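Rhamnosidase B (Bacillus sp., PDB 2OKX) hydrolyses terminal alpha-L-rhamnose residues from rhamnosides, as a family 78 glycoside hydrolase built round an (alpha/alpha) barrel. Local coordinates at residues 243-248 and 302-307; 226-231 and 337-342; 806-811 and 818-823. One frame throughout, in Å; residues are numbered along the deposited sequence.

In the fold
Contacts 1 and 2 belong to one beta-rich region, domain D2 of the rhamnosidase, and contact 3 to the helical domain that carries the 6-hairpin glycosidase fold. The centres of contacts 1 and 2 lie 9 Å apart: strand 240-252 pairs with 297-309 in contact 1 and also with 338-340, which receives helix 225-229 in contact 2. Along the chain, contact 1 is nested inside the loop that contact 2 closes. Contact 3 lies far off, its centre about 49 Å from that of contact 1 and 50 Å from that of contact 2. Separate glycerol molecules, probably from the crystallisation liquor, lie about 3 Å from the side chains of Tyr245 in contact 1 and Asp823 in contact 3.

Contact 1 of 3, residues 243-248 and 302-307; sequences CGYVAT and LVDITS
Tyr245 to Ala247 run antiparallel to Leu302 to Asp304 as neighbouring strands of an antiparallel beta-sheet in domain D2; the axes of strands 245-248 and 302-304 are 4.6 Å apart at closest and their directions 167° apart. Val246 and Val303 form the hydrogen-bonded pair, the N of each donating to the O of the other. Tyr245 with Asp304 and Ala247 with Leu302 are the flanking non-hydrogen-bonded pairs. Beyond the paired residues, Ile305 N donates to Gly244 O.

At the backbone angles of Gly244 a side chain would press on the carbonyl oxygen before it; glycine fits. Tyr245, Ala247, Leu302 and Asp304 share one sheet face. Leu302 CD2 lies over a face of the Tyr245 ring, toward the rim and 4.0 Å from the centroid, in a CH-pi contact, while the other branch, CD1, presses on Ala247 CB at 3.5 Å; even with the small alanine the fit is close. Tyr245 OH bonds to Tyr364 O in helix 362-370, which packs on this face. On the other face Val246 CG2 meets Ile305 CG2 at 3.7 Å, the two beta-branched side chains crossing at about a right angle.

Asp304 suits the strand's end because its carboxylate, with CG anti to the backbone N (chi1 -175°), serves several partners. OD1 bonds to Ser269 OG and Tyr364 OH. OD2 closes an Asx turn by accepting from Thr306 N above the carboxylate plane, and takes Thr306 OG1 on its syn lone pair at 2.8 Å. Thr306 OG1 in turn accepts from Gly244 N at 3.2 Å.

Contact 2 of 3, residues 226-231 and 337-342; sequences RNQMVP and LATIGT
Thr342 and Met229 supply the polar link, where a short helix ends beside strand 338-340 and the residues after it: Thr342 OG1 donates to Met229 O at 2.7 Å, in the carbonyl plane and on a lone pair. The hydroxyl stands anti to its own carbonyl carbon (chi1 -51°), and a threonine here combines this donor with a compact methyl branch. A valine in its place would probably leave Met229 O, in the last turn of the helix, without this donor and weaken the tie between the two segments.

The van der Waals contacts belong mainly to Met229, whose flexible chain is bent at chi2 and chi3. Its SD lies 3.6 Å from Thr339 CB as the two side chains slide past each other in opposite directions, and the CE methyl lies beside Thr342 OG1 at 3.8 Å. At Gly341 the backbone angles alone would jam a CB against the preceding carbonyl oxygen, and it would also crowd Met229 CE. Gln228 CG rests on Thr339 CG2 at 3.7 Å.

Helix 225-229 thus packs on the sheet through Met229, which also touches Tyr242 of strand 240-252 and Ile305 of strand 297-309, while strand 338-340 is flanked by strands 240-252 and 384-386.

Contact 3 of 3, residues 806-811 and 818-823; sequences FYYEAL and TLMLDD
Tyr808 and Asp823 meet with ring and carboxylate planes turned 76° apart, the carboxylate reaching the ring at its edge. Tyrosine is long enough to carry its hydroxyl across to the other helix: Tyr808 OH donates to Asp823 OD2 at 2.6 Å, on the anti lone pair, the one facing away from OD1. The same oxygen also accepts from Asn827 ND2, so two donors grip it. OD1 lies at the edge of the other tyrosine, 3.8 Å from Tyr807 CE2, and bonds to a glycerol probably left from crystallisation.

Met820 approaches Tyr808 obliquely. Its CG makes an off-centre CH-pi contact, 4.2 Å from the centroid, and SD stands farther out at 5.3 Å in a Met-aromatic contact. A bend at chi3 (-65°) carries CE to within 3.4 Å of Tyr808 O; the unbranched methionine can follow the ring and then turn its methyl onto the backbone of helix 801-813.

These residues join consecutive antiparallel helices, 801-813 and 817-833, within the all-helical 6-hairpin glycosidase domain; the segment axes approach to 9.6 Å at 155°. Next to the polar pair the interface is aliphatic. Leucine's fork lets Leu811 meet two partners, CD1 resting on Met820 CA at 3.6 Å and CD2 meeting Leu819 CD2, with the two leucines crossing at about a right angle. Leu811 CD1 also lies over a face of the Tyr807 ring, toward its rim. Leu819 CD2 touches Tyr807 OH at 3.7 Å, while that hydroxyl bonds to Leu788 O.

Contact 1 of 3, residues 243-248 and 302-307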
ATOM      1  N   CYS A 243      -4.998  27.141   3.021  1.00 24.91           N
ATOM      2  CA  CYS A 243      -5.304  27.966   4.174  1.00 23.63           C
ATOM      3  C   CYS A 243      -6.788  28.310   4.123  1.00 24.23           C
ATOM      4  O   CYS A 243      -7.276  28.814   3.116  1.00 25.24           O
ATOM      5  CB  CYS A 243      -4.470  29.247   4.119  1.00 26.44           C
ATOM      6  SG  CYS A 243      -4.772  30.391   5.472  1.00 28.54           S
ATOM      7  N   GLY A 244      -7.504  28.031   5.203  1.00 24.71           N
ATOM      8  CA  GLY A 244      -8.924  28.324   5.225  1.00 25.19           C
ATOM      9  C   GLY A 244      -9.658  27.614   6.341  1.00 25.71           C
ATOM     10  O   GLY A 244      -9.040  27.026   7.232  1.00 26.32           O
ATOM     11  N   TYR A 245     -10.986  27.668   6.292  1.00 24.83           N
ATOM     12  CA  TYR A 245     -11.812  27.035   7.315  1.00 25.25           C
ATOM     13  C   TYR A 245     -12.972  26.259   6.719  1.00 24.44           C
ATOM     14  O   TYR A 245     -13.279  26.369   5.533  1.00 25.62           O
ATOM     15  CB  TYR A 245     -12.447  28.075   8.246  1.00 25.99           C
ATOM     16  CG  TYR A 245     -11.521  29.079   8.876  1.00 24.83           C
ATOM     17  CD1 TYR A 245     -11.071  30.190   8.163  1.00 25.64           C
ATOM     18  CD2 TYR A 245     -11.118  28.936  10.202  1.00 25.54           C
ATOM     19  CE1 TYR A 245     -10.241  31.138   8.763  1.00 25.46           C
ATOM     20  CE2 TYR A 245     -10.292  29.873  10.808  1.00 26.16           C
ATOM     21  CZ  TYR A 245      -9.858  30.968  10.085  1.00 25.68           C
ATOM     22  OH  TYR A 245      -9.031  31.884  10.690  1.00 25.42           O
ATOM     23  N   VAL A 246     -13.608  25.467   7.570  1.00 25.75           N
ATOM     24  CA  VAL A 246     -14.810  24.742   7.197  1.00 26.04           C
ATOM     25  C   VAL A 246     -15.825  25.467   8.062  1.00 25.57           C
ATOM     26  O   VAL A 246     -15.561  25.718   9.238  1.00 23.33           O
ATOM     27  CB  VAL A 246     -14.776  23.259   7.614  1.00 27.75           C
ATOM     28  CG1 VAL A 246     -16.197  22.693   7.612  1.00 28.19           C
ATOM     29  CG2 VAL A 246     -13.910  22.471   6.647  1.00 27.05           C
ATOM     30  N   ALA A 247     -16.976  25.811   7.499  1.00 26.07           N
ATOM     31  CA  ALA A 247     -17.975  26.525   8.282  1.00 26.04           C
ATOM     32  C   ALA A 247     -19.385  25.995   8.086  1.00 25.95           C
ATOM     33  O   ALA A 247     -19.766  25.587   6.988  1.00 25.90           O
ATOM     34  CB  ALA A 247     -17.929  28.011   7.945  1.00 26.08           C
ATOM     35  N   THR A 248     -20.152  26.011   9.169  1.00 26.46           N
ATOM     36  CA  THR A 248     -21.531  25.558   9.140  1.00 28.43           C
ATOM     37  C   THR A 248     -22.302  26.231  10.266  1.00 28.68           C
ATOM     38  O   THR A 248     -21.728  26.609  11.295  1.00 27.63           O
ATOM     39  CB  THR A 248     -21.635  24.027   9.328  1.00 28.31           C
ATOM     40  OG1 THR A 248     -22.973  23.599   9.034  1.00 29.25           O
ATOM     41  CG2 THR A 248     -21.296  23.641  10.764  1.00 27.36           C
ATOM     42  N   LEU A 302     -16.715  27.334  13.256  1.00 28.76           N
ATOM     43  CA  LEU A 302     -15.624  27.529  12.312  1.00 27.80           C
ATOM     44  C   LEU A 302     -14.459  26.618  12.689  1.00 25.55           C
ATOM     45  O   LEU A 302     -13.937  26.691  13.799  1.00 24.20           O
ATOM     46  CB  LEU A 302     -15.172  28.994  12.342  1.00 30.30           C
ATOM     47  CG  LEU A 302     -14.671  29.617  11.040  1.00 33.47           C
ATOM     48  CD1 LEU A 302     -15.829  29.759  10.074  1.00 34.68           C
ATOM     49  CD2 LEU A 302     -14.063  30.985  11.321  1.00 36.37           C
ATOM     50  N   VAL A 303     -14.062  25.754  11.763  1.00 24.77           N
ATOM     51  CA  VAL A 303     -12.957  24.833  12.006  1.00 23.30           C
ATOM     52  C   VAL A 303     -11.790  25.212  11.109  1.00 21.34           C
ATOM     53  O   VAL A 303     -11.914  25.205   9.887  1.00 22.81           O
ATOM     54  CB  VAL A 303     -13.364  23.371  11.697  1.00 23.55           C
ATOM     55  CG1 VAL A 303     -12.188  22.432  11.974  1.00 24.36           C
ATOM     56  CG2 VAL A 303     -14.576  22.972  12.536  1.00 19.84           C
ATOM     57  N   ASP A 304     -10.661  25.559  11.710  1.00 22.08           N
ATOM     58  CA  ASP A 304      -9.486  25.922  10.925  1.00 23.50           C
ATOM     59  C   ASP A 304      -8.906  24.639  10.345  1.00 23.27           C
ATOM     60  O   ASP A 304      -8.596  23.710  11.088  1.00 24.21           O
ATOM     61  CB  ASP A 304      -8.442  26.612  11.808  1.00 23.79           C
ATOM     62  CG  ASP A 304      -7.246  27.119  11.016  1.00 21.96           C
ATOM     63  OD1 ASP A 304      -6.355  27.735  11.628  1.00 24.17           O
ATOM     64  OD2 ASP A 304      -7.197  26.906   9.787  1.00 23.54           O
ATOM     65  N   ILE A 305      -8.774  24.584   9.022  1.00 23.72           N
ATOM     66  CA  ILE A 305      -8.234  23.401   8.356  1.00 23.26           C
ATOM     67  C   ILE A 305      -6.912  23.687   7.646  1.00 22.84           C
ATOM     68  O   ILE A 305      -6.432  22.865   6.862  1.00 21.95           O
ATOM     69  CB  ILE A 305      -9.231  22.833   7.319  1.00 22.93           C
ATOM     70  CG1 ILE A 305      -9.592  23.913   6.296  1.00 24.67           C
ATOM     71  CG2 ILE A 305     -10.473  22.305   8.029  1.00 23.55           C
ATOM     72  CD1 ILE A 305     -10.508  23.432   5.182  1.00 22.79           C
ATOM     73  N   THR A 306      -6.330  24.850   7.928  1.00 23.01           N
ATOM     74  CA  THR A 306      -5.062  25.257   7.323  1.00 23.15           C
ATOM     75  C   THR A 306      -4.015  24.185   7.596  1.00 23.12           C
ATOM     76  O   THR A 306      -3.683  23.916   8.751  1.00 21.36           O
ATOM     77  CB  THR A 306      -4.582  26.591   7.909  1.00 23.96           C
ATOM     78  OG1 THR A 306      -5.566  27.600   7.649  1.00 26.39           O
ATOM     79  CG2 THR A 306      -3.256  27.007   7.286  1.00 22.52           C
ATOM     80  N   SER A 307      -3.490  23.583   6.533  1.00 22.78           N
ATOM     81  CA  SER A 307      -2.512  22.514   6.693  1.00 23.24           C
ATOM     82  C   SER A 307      -2.047  21.935   5.367  1.00 23.07           C
ATOM     83  O   SER A 307      -2.406  22.409   4.293  1.00 23.77           O
ATOM     84  CB  SER A 307      -3.148  21.376   7.486  1.00 25.71           C
ATOM     85  OG  SER A 307      -4.270  20.870   6.770  1.00 23.49           O
TER

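Contact 2 of 3, residues 226-231 and 337-342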
ATOM      1  N   ARG A 226      -8.920  18.330   0.340  1.00 23.49           N
ATOM      2  CA  ARG A 226      -7.847  18.545  -0.628  1.00 23.65           C
ATOM      3  C   ARG A 226      -8.411  18.996  -1.976  1.00 24.59           C
ATOM      4  O   ARG A 226      -8.000  20.022  -2.519  1.00 24.71           O
ATOM      5  CB  ARG A 226      -7.034  17.254  -0.808  1.00 22.94           C
ATOM      6  CG  ARG A 226      -5.987  17.292  -1.926  1.00 23.25           C
ATOM      7  CD  ARG A 226      -5.423  15.893  -2.156  1.00 22.69           C
ATOM      8  NE  ARG A 226      -4.635  15.773  -3.380  1.00 21.55           N
ATOM      9  CZ  ARG A 226      -3.356  16.120  -3.495  1.00 21.13           C
ATOM     10  NH1 ARG A 226      -2.730  15.970  -4.658  1.00 21.29           N
ATOM     11  NH2 ARG A 226      -2.701  16.611  -2.455  1.00 21.16           N
ATOM     12  N   ASN A 227      -9.358  18.231  -2.513  1.00 23.59           N
ATOM     13  CA  ASN A 227      -9.949  18.569  -3.799  1.00 24.53           C
ATOM     14  C   ASN A 227     -10.923  19.752  -3.704  1.00 24.65           C
ATOM     15  O   ASN A 227     -11.177  20.433  -4.698  1.00 25.87           O
ATOM     16  CB  ASN A 227     -10.655  17.345  -4.407  1.00 24.27           C
ATOM     17  CG  ASN A 227      -9.682  16.234  -4.808  1.00 25.74           C
ATOM     18  OD1 ASN A 227      -8.461  16.428  -4.838  1.00 25.49           O
ATOM     19  ND2 ASN A 227     -10.226  15.066  -5.133  1.00 22.85           N
ATOM     20  N   GLN A 228     -11.456  20.003  -2.511  1.00 24.97           N
ATOM     21  CA  GLN A 228     -12.384  21.114  -2.315  1.00 26.38           C
ATOM     22  C   GLN A 228     -11.650  22.457  -2.243  1.00 28.43           C
ATOM     23  O   GLN A 228     -12.095  23.445  -2.833  1.00 28.17           O
ATOM     24  CB  GLN A 228     -13.205  20.903  -1.035  1.00 25.34           C
ATOM     25  CG  GLN A 228     -13.892  22.164  -0.487  1.00 27.53           C
ATOM     26  CD  GLN A 228     -15.002  22.699  -1.385  1.00 27.84           C
ATOM     27  OE1 GLN A 228     -15.536  23.789  -1.150  1.00 28.68           O
ATOM     28  NE2 GLN A 228     -15.359  21.935  -2.410  1.00 25.92           N
ATOM     29  N   MET A 229     -10.526  22.484  -1.527  1.00 27.47           N
ATOM     30  CA  MET A 229      -9.737  23.703  -1.366  1.00 26.52           C
ATOM     31  C   MET A 229      -8.780  23.989  -2.525  1.00 27.09           C
ATOM     32  O   MET A 229      -8.438  25.144  -2.777  1.00 25.25           O
ATOM     33  CB  MET A 229      -8.949  23.648  -0.053  1.00 26.19           C
ATOM     34  CG  MET A 229      -9.813  23.516   1.189  1.00 27.26           C
ATOM     35  SD  MET A 229     -11.033  24.844   1.362  1.00 29.13           S
ATOM     36  CE  MET A 229     -10.033  26.150   2.070  1.00 26.01           C
ATOM     37  N   VAL A 230      -8.340  22.942  -3.218  1.00 26.14           N
ATOM     38  CA  VAL A 230      -7.438  23.094  -4.357  1.00 26.91           C
ATOM     39  C   VAL A 230      -7.941  22.168  -5.460  1.00 28.01           C
ATOM     40  O   VAL A 230      -7.406  21.081  -5.666  1.00 27.40           O
ATOM     41  CB  VAL A 230      -5.986  22.704  -3.994  1.00 26.88           C
ATOM     42  CG1 VAL A 230      -5.062  22.983  -5.172  1.00 28.18           C
ATOM     43  CG2 VAL A 230      -5.528  23.474  -2.771  1.00 26.09           C
ATOM     44  N   PRO A 231      -8.987  22.595  -6.181  1.00 28.95           N
ATOM     45  CA  PRO A 231      -9.609  21.838  -7.273  1.00 29.25           C
ATOM     46  C   PRO A 231      -8.674  21.179  -8.282  1.00 29.44           C
ATOM     47  O   PRO A 231      -8.943  20.074  -8.755  1.00 29.32           O
ATOM     48  CB  PRO A 231     -10.524  22.873  -7.920  1.00 28.94           C
ATOM     49  CG  PRO A 231     -10.966  23.677  -6.749  1.00 29.82           C
ATOM     50  CD  PRO A 231      -9.661  23.895  -6.011  1.00 28.85           C
ATOM     51  N   LEU A 337     -22.363  22.340   4.714  1.00 29.68           N
ATOM     52  CA  LEU A 337     -21.091  22.939   5.091  1.00 30.28           C
ATOM     53  C   LEU A 337     -20.594  23.820   3.961  1.00 28.66           C
ATOM     54  O   LEU A 337     -20.992  23.657   2.808  1.00 30.20           O
ATOM     55  CB  LEU A 337     -20.031  21.858   5.362  1.00 30.20           C
ATOM     56  CG  LEU A 337     -20.305  20.773   6.402  1.00 30.27           C
ATOM     57  CD1 LEU A 337     -19.145  19.791   6.432  1.00 31.34           C
ATOM     58  CD2 LEU A 337     -20.493  21.401   7.760  1.00 31.54           C
ATOM     59  N   ALA A 338     -19.720  24.753   4.306  1.00 29.00           N
ATOM     60  CA  ALA A 338     -19.117  25.650   3.333  1.00 28.75           C
ATOM     61  C   ALA A 338     -17.662  25.802   3.744  1.00 27.26           C
ATOM     62  O   ALA A 338     -17.309  25.535   4.890  1.00 27.55           O
ATOM     63  CB  ALA A 338     -19.812  27.005   3.361  1.00 29.39           C
ATOM     64  N   THR A 339     -16.811  26.206   2.813  1.00 26.98           N
ATOM     65  CA  THR A 339     -15.416  26.411   3.155  1.00 27.77           C
ATOM     66  C   THR A 339     -15.090  27.875   2.915  1.00 28.50           C
ATOM     67  O   THR A 339     -15.676  28.512   2.040  1.00 29.87           O
ATOM     68  CB  THR A 339     -14.475  25.511   2.325  1.00 26.60           C
ATOM     69  OG1 THR A 339     -14.686  25.741   0.929  1.00 29.27           O
ATOM     70  CG2 THR A 339     -14.739  24.047   2.642  1.00 24.38           C
ATOM     71  N   ILE A 340     -14.177  28.408   3.716  1.00 28.28           N
ATOM     72  CA  ILE A 340     -13.769  29.800   3.599  1.00 28.10           C
ATOM     73  C   ILE A 340     -12.310  29.840   3.161  1.00 28.45           C
ATOM     74  O   ILE A 340     -11.422  29.398   3.889  1.00 29.30           O
ATOM     75  CB  ILE A 340     -13.920  30.526   4.946  1.00 27.60           C
ATOM     76  CG1 ILE A 340     -15.320  30.273   5.510  1.00 28.54           C
ATOM     77  CG2 ILE A 340     -13.694  32.022   4.757  1.00 29.21           C
ATOM     78  CD1 ILE A 340     -15.560  30.886   6.874  1.00 26.51           C
ATOM     79  N   GLY A 341     -12.078  30.375   1.965  1.00 26.70           N
ATOM     80  CA  GLY A 341     -10.738  30.451   1.413  1.00 27.56           C
ATOM     81  C   GLY A 341     -10.866  30.372  -0.097  1.00 28.45           C
ATOM     82  O   GLY A 341     -11.923  30.707  -0.633  1.00 30.31           O
ATOM     83  N   THR A 342      -9.829  29.926  -0.799  1.00 28.06           N
ATOM     84  CA  THR A 342      -8.566  29.497  -0.209  1.00 28.68           C
ATOM     85  C   THR A 342      -7.625  30.703  -0.137  1.00 27.40           C
ATOM     86  O   THR A 342      -7.179  31.202  -1.166  1.00 27.86           O
ATOM     87  CB  THR A 342      -7.939  28.396  -1.082  1.00 28.84           C
ATOM     88  OG1 THR A 342      -8.921  27.378  -1.323  1.00 28.57           O
ATOM     89  CG2 THR A 342      -6.726  27.786  -0.398  1.00 29.03           C
TER

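Contact 3 of 3, residues 806-811 and 818-823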
ATOM      1  N   PHE A 806      19.483  -4.537   6.811  1.00 21.15           N
ATOM      2  CA  PHE A 806      20.832  -4.099   6.479  1.00 22.58           C
ATOM      3  C   PHE A 806      21.778  -4.452   7.622  1.00 21.29           C
ATOM      4  O   PHE A 806      22.928  -4.829   7.396  1.00 20.97           O
ATOM      5  CB  PHE A 806      20.838  -2.589   6.208  1.00 25.06           C
ATOM      6  CG  PHE A 806      20.023  -2.189   5.007  1.00 28.07           C
ATOM      7  CD1 PHE A 806      20.384  -2.613   3.734  1.00 30.98           C
ATOM      8  CD2 PHE A 806      18.881  -1.404   5.151  1.00 31.27           C
ATOM      9  CE1 PHE A 806      19.619  -2.264   2.615  1.00 33.45           C
ATOM     10  CE2 PHE A 806      18.110  -1.048   4.040  1.00 32.78           C
ATOM     11  CZ  PHE A 806      18.477  -1.479   2.772  1.00 32.32           C
ATOM     12  N   TYR A 807      21.284  -4.350   8.850  1.00 21.17           N
ATOM     13  CA  TYR A 807      22.084  -4.676  10.026  1.00 20.76           C
ATOM     14  C   TYR A 807      22.481  -6.156  10.000  1.00 20.93           C
ATOM     15  O   TYR A 807      23.619  -6.512  10.325  1.00 19.20           O
ATOM     16  CB  TYR A 807      21.288  -4.350  11.293  1.00 22.81           C
ATOM     17  CG  TYR A 807      21.965  -4.721  12.595  1.00 22.45           C
ATOM     18  CD1 TYR A 807      23.286  -4.348  12.857  1.00 24.58           C
ATOM     19  CD2 TYR A 807      21.276  -5.428  13.573  1.00 23.94           C
ATOM     20  CE1 TYR A 807      23.897  -4.673  14.068  1.00 24.66           C
ATOM     21  CE2 TYR A 807      21.873  -5.755  14.783  1.00 25.42           C
ATOM     22  CZ  TYR A 807      23.182  -5.375  15.023  1.00 25.47           C
ATOM     23  OH  TYR A 807      23.758  -5.699  16.225  1.00 26.50           O
ATOM     24  N   TYR A 808      21.546  -7.014   9.604  1.00 18.88           N
ATOM     25  CA  TYR A 808      21.823  -8.448   9.537  1.00 18.78           C
ATOM     26  C   TYR A 808      22.830  -8.752   8.428  1.00 19.10           C
ATOM     27  O   TYR A 808      23.666  -9.646   8.569  1.00 19.32           O
ATOM     28  CB  TYR A 808      20.528  -9.243   9.324  1.00 16.23           C
ATOM     29  CG  TYR A 808      19.516  -9.095  10.453  1.00 16.87           C
ATOM     30  CD1 TYR A 808      19.908  -8.665  11.722  1.00 18.35           C
ATOM     31  CD2 TYR A 808      18.167  -9.396  10.250  1.00 19.34           C
ATOM     32  CE1 TYR A 808      18.975  -8.535  12.768  1.00 17.94           C
ATOM     33  CE2 TYR A 808      17.231  -9.271  11.284  1.00 19.56           C
ATOM     34  CZ  TYR A 808      17.641  -8.841  12.536  1.00 18.98           C
ATOM     35  OH  TYR A 808      16.718  -8.722  13.555  1.00 17.84           O
ATOM     36  N   GLU A 809      22.755  -8.018   7.323  1.00 20.41           N
ATOM     37  CA  GLU A 809      23.706  -8.234   6.239  1.00 21.74           C
ATOM     38  C   GLU A 809      25.102  -7.913   6.774  1.00 23.69           C
ATOM     39  O   GLU A 809      26.085  -8.566   6.414  1.00 22.23           O
ATOM     40  CB  GLU A 809      23.381  -7.345   5.035  1.00 22.53           C
ATOM     41  CG  GLU A 809      22.200  -7.834   4.194  1.00 23.43           C
ATOM     42  CD  GLU A 809      21.990  -7.009   2.929  1.00 23.77           C
ATOM     43  OE1 GLU A 809      21.571  -5.837   3.035  1.00 22.41           O
ATOM     44  OE2 GLU A 809      22.250  -7.534   1.827  1.00 26.24           O
ATOM     45  N   ALA A 810      25.176  -6.911   7.648  1.00 22.07           N
ATOM     46  CA  ALA A 810      26.438  -6.514   8.256  1.00 23.36           C
ATOM     47  C   ALA A 810      26.921  -7.595   9.224  1.00 23.59           C
ATOM     48  O   ALA A 810      28.112  -7.920   9.252  1.00 24.10           O
ATOM     49  CB  ALA A 810      26.277  -5.179   8.994  1.00 23.93           C
ATOM     50  N   LEU A 811      26.005  -8.152  10.017  1.00 22.35           N
ATOM     51  CA  LEU A 811      26.379  -9.200  10.967  1.00 22.13           C
ATOM     52  C   LEU A 811      26.865 -10.447  10.225  1.00 22.82           C
ATOM     53  O   LEU A 811      27.749 -11.153  10.702  1.00 21.93           O
ATOM     54  CB  LEU A 811      25.200  -9.560  11.885  1.00 20.36           C
ATOM     55  CG  LEU A 811      24.743  -8.479  12.874  1.00 21.55           C
ATOM     56  CD1 LEU A 811      23.538  -8.975  13.658  1.00 20.45           C
ATOM     57  CD2 LEU A 811      25.883  -8.131  13.825  1.00 22.26           C
ATOM     58  N   THR A 818      25.183 -15.646  15.510  1.00 21.50           N
ATOM     59  CA  THR A 818      24.500 -15.843  16.784  1.00 22.66           C
ATOM     60  C   THR A 818      23.848 -14.544  17.257  1.00 21.66           C
ATOM     61  O   THR A 818      22.722 -14.552  17.765  1.00 20.81           O
ATOM     62  CB  THR A 818      25.471 -16.369  17.860  1.00 23.89           C
ATOM     63  OG1 THR A 818      25.948 -17.665  17.472  1.00 24.02           O
ATOM     64  CG2 THR A 818      24.764 -16.485  19.210  1.00 25.91           C
ATOM     65  N   LEU A 819      24.552 -13.431  17.079  1.00 20.68           N
ATOM     66  CA  LEU A 819      24.027 -12.129  17.470  1.00 22.88           C
ATOM     67  C   LEU A 819      22.810 -11.811  16.603  1.00 22.65           C
ATOM     68  O   LEU A 819      21.849 -11.191  17.063  1.00 21.42           O
ATOM     69  CB  LEU A 819      25.085 -11.044  17.269  1.00 24.83           C
ATOM     70  CG  LEU A 819      24.656  -9.642  17.710  1.00 29.52           C
ATOM     71  CD1 LEU A 819      24.408  -9.637  19.216  1.00 32.08           C
ATOM     72  CD2 LEU A 819      25.734  -8.628  17.342  1.00 30.10           C
ATOM     73  N   MET A 820      22.872 -12.231  15.343  1.00 20.91           N
ATOM     74  CA  MET A 820      21.780 -12.018  14.404  1.00 20.12           C
ATOM     75  C   MET A 820      20.550 -12.769  14.907  1.00 20.43           C
ATOM     76  O   MET A 820      19.453 -12.213  14.962  1.00 19.45           O
ATOM     77  CB  MET A 820      22.173 -12.526  13.011  1.00 19.91           C
ATOM     78  CG  MET A 820      21.127 -12.285  11.928  1.00 20.64           C
ATOM     79  SD  MET A 820      21.392 -13.322  10.461  1.00 22.34           S
ATOM     80  CE  MET A 820      22.953 -12.676   9.859  1.00 20.23           C
ATOM     81  N   LEU A 821      20.734 -14.032  15.284  1.00 19.30           N
ATOM     82  CA  LEU A 821      19.622 -14.830  15.789  1.00 19.62           C
ATOM     83  C   LEU A 821      19.012 -14.234  17.049  1.00 19.75           C
ATOM     84  O   LEU A 821      17.787 -14.184  17.190  1.00 18.88           O
ATOM     85  CB  LEU A 821      20.065 -16.269  16.083  1.00 19.14           C
ATOM     86  CG  LEU A 821      20.359 -17.163  14.880  1.00 19.14           C
ATOM     87  CD1 LEU A 821      20.512 -18.603  15.354  1.00 17.95           C
ATOM     88  CD2 LEU A 821      19.225 -17.059  13.871  1.00 17.53           C
ATOM     89  N   ASP A 822      19.855 -13.791  17.974  1.00 18.94           N
ATOM     90  CA  ASP A 822      19.335 -13.208  19.202  1.00 21.26           C
ATOM     91  C   ASP A 822      18.573 -11.920  18.932  1.00 19.68           C
ATOM     92  O   ASP A 822      17.593 -11.622  19.615  1.00 20.61           O
ATOM     93  CB  ASP A 822      20.457 -12.959  20.210  1.00 22.54           C
ATOM     94  CG  ASP A 822      20.957 -14.241  20.847  1.00 25.50           C
ATOM     95  OD1 ASP A 822      20.176 -15.213  20.934  1.00 24.75           O
ATOM     96  OD2 ASP A 822      22.124 -14.275  21.278  1.00 29.24           O
ATOM     97  N   ASP A 823      19.015 -11.156  17.939  1.00 18.27           N
ATOM     98  CA  ASP A 823      18.334  -9.914  17.602  1.00 19.71           C
ATOM     99  C   ASP A 823      16.962 -10.257  17.021  1.00 19.46           C
ATOM    100  O   ASP A 823      15.954  -9.639  17.371  1.00 17.81           O
ATOM    101  CB  ASP A 823      19.138  -9.107  16.579  1.00 19.96           C
ATOM    102  CG  ASP A 823      18.640  -7.675  16.448  1.00 23.83           C
ATOM    103  OD1 ASP A 823      19.096  -6.812  17.229  1.00 22.38           O
ATOM    104  OD2 ASP A 823      17.783  -7.414  15.576  1.00 22.43           O
TER